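Local coordinates for protein Bd0816 (Bdellovibrio bacteriovorus HD100, PDB 5CER) that probably acts as a serine-type D-Ala-D-Ala carboxypeptidase of the peptidase S13 family, trimming peptidoglycan stem peptides, at residues Leu57-Thr62 / Asn92-Thr97. The protein carries 2 engineered substitutions. Residues are numbered along the deposited sequence; the frame is centred on the assembly and turned at random.
Sequences LHLTPT and NRMKVT
A Schellman motif ends helix 81-93 and turns the chain toward strand 98-104 of a mixed sheet, and the residues of this turn pack against Leu-59 on strand 54-61 of the same sheet. Leu-59 sends one methyl to each of two partners: its CD1 meets Met-94 CE at 3.8 Å, while CD2 sits nearly equidistant from the two methyls of Val-96, CG2 at 4.2 Å and CG1 at 4.3 Å. Leucine suits this buried position on the side of the sheet that faces the helix end, because its forked end can serve two neighbours at once. Met-94, the first residue to leave helical geometry, answers with a long, flexible chain that is extended through chi2 and bent at chi3 (55°), and this bend sets its terminal methyl tip to tip with the leucine. Val-96 approaches more obliquely; its short, beta-branched side chain presents two methyls close to its own backbone. Met-67, on the adjacent strand 67-72, touches both Leu-59 and Val-96, and Val-196 covers Leu-59 from strand 194-199, so the contact is one piece of the apolar layer between sheet and helix end. The turn itself is kept by backbone bonds: Lys-95 N reaches Asn-92 O at 3.0 Å, and Lys-95, at the C-prime position, adopts the positive phi (75°) that the motif requires. Asn-92 suits the last turn of the helix because its amide bonds on two sides: OD1 accepts from Thr-173 N, in the chain just before strand 175-181, and ND2 makes a weak, bent hydrogen bond of 2.9 Å to Val-96 O.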
# COMPACT_ATOMS: atom_id res chain seq x y z
N LEU A 57 8.85 24.81 -16.90
CA LEU A 57 8.78 25.98 -16.06
C LEU A 57 9.35 27.13 -16.89
O LEU A 57 10.50 27.08 -17.33
CB LEU A 57 9.61 25.76 -14.79
CG LEU A 57 9.32 24.49 -14.00
CD1 LEU A 57 10.40 24.23 -12.99
CD2 LEU A 57 7.98 24.55 -13.31
N HIS A 58 8.54 28.16 -17.09
CA HIS A 58 8.81 29.31 -17.95
C HIS A 58 9.05 30.51 -17.02
O HIS A 58 8.13 31.02 -16.40
CB HIS A 58 7.60 29.54 -18.87
CG HIS A 58 7.43 28.46 -19.88
ND1 HIS A 58 8.18 28.39 -21.03
CD2 HIS A 58 6.63 27.37 -19.89
CE1 HIS A 58 7.84 27.31 -21.72
NE2 HIS A 58 6.90 26.67 -21.04
N LEU A 59 10.31 30.90 -16.91
CA LEU A 59 10.79 31.85 -15.92
C LEU A 59 11.18 33.15 -16.63
O LEU A 59 12.05 33.16 -17.53
CB LEU A 59 11.98 31.22 -15.21
CG LEU A 59 11.60 30.29 -14.07
CD1 LEU A 59 12.49 29.06 -14.06
CD2 LEU A 59 11.64 30.96 -12.72
N THR A 60 10.50 34.25 -16.27
CA THR A 60 10.73 35.54 -16.89
C THR A 60 11.11 36.56 -15.81
O THR A 60 10.34 36.75 -14.88
CB THR A 60 9.44 35.99 -17.64
OG1 THR A 60 9.02 34.98 -18.57
CG2 THR A 60 9.65 37.31 -18.37
N PRO A 61 12.27 37.23 -15.94
CA PRO A 61 12.61 38.27 -14.96
C PRO A 61 11.64 39.47 -14.91
O PRO A 61 11.17 39.95 -15.96
CB PRO A 61 14.01 38.76 -15.38
CG PRO A 61 14.45 37.92 -16.52
CD PRO A 61 13.35 37.02 -16.94
N THR A 62 11.32 39.87 -13.69
CA THR A 62 10.58 41.09 -13.40
C THR A 62 11.55 42.21 -13.03
O THR A 62 12.66 41.94 -12.59
CB THR A 62 9.59 40.91 -12.23
OG1 THR A 62 10.25 40.38 -11.08
CG2 THR A 62 8.45 39.99 -12.62
N ASN A 92 16.25 27.50 -6.10
CA ASN A 92 17.30 28.21 -5.33
C ASN A 92 18.71 27.97 -5.92
O ASN A 92 19.52 28.87 -5.95
CB ASN A 92 17.26 27.79 -3.83
CG ASN A 92 16.07 28.37 -3.05
OD1 ASN A 92 15.96 28.30 -1.80
ND2 ASN A 92 15.16 28.93 -3.79
N ARG A 93 18.97 26.75 -6.40
CA ARG A 93 20.20 26.47 -7.13
C ARG A 93 20.35 27.38 -8.34
O ARG A 93 21.47 27.81 -8.63
CB ARG A 93 20.29 25.00 -7.54
CG ARG A 93 20.52 24.04 -6.38
CD ARG A 93 20.59 22.62 -6.88
NE ARG A 93 21.59 22.56 -7.95
CZ ARG A 93 21.43 22.13 -9.20
NH1 ARG A 93 20.31 21.64 -9.62
NH2 ARG A 93 22.48 22.14 -10.02
N MET A 94 19.24 27.70 -9.01
CA MET A 94 19.24 28.61 -10.15
C MET A 94 19.09 30.07 -9.76
O MET A 94 18.80 30.89 -10.62
CB MET A 94 18.02 28.38 -11.04
CG MET A 94 17.83 27.13 -11.87
SD MET A 94 16.24 27.31 -12.73
CE MET A 94 16.30 28.86 -13.64
N LYS A 95 19.18 30.40 -8.48
CA LYS A 95 19.11 31.76 -7.96
C LYS A 95 17.72 32.38 -7.94
O LYS A 95 17.60 33.62 -8.02
CB LYS A 95 19.93 32.76 -8.78
CG LYS A 95 21.26 32.33 -9.34
CD LYS A 95 21.73 33.35 -10.34
CE LYS A 95 23.27 33.24 -10.51
NZ LYS A 95 23.64 32.64 -11.83
N VAL A 96 16.69 31.54 -7.90
CA VAL A 96 15.31 32.01 -7.83
C VAL A 96 14.75 31.70 -6.46
O VAL A 96 14.56 30.52 -6.09
CB VAL A 96 14.46 31.39 -8.93
CG1 VAL A 96 12.98 31.75 -8.73
CG2 VAL A 96 14.94 31.85 -10.30
N THR A 97 14.48 32.76 -5.70
CA THR A 97 13.97 32.67 -4.36
C THR A 97 12.56 33.33 -4.25
O THR A 97 11.80 33.08 -3.30
CB THR A 97 15.09 33.28 -3.47
OG1 THR A 97 15.49 32.38 -2.43
CG2 THR A 97 14.84 34.70 -2.96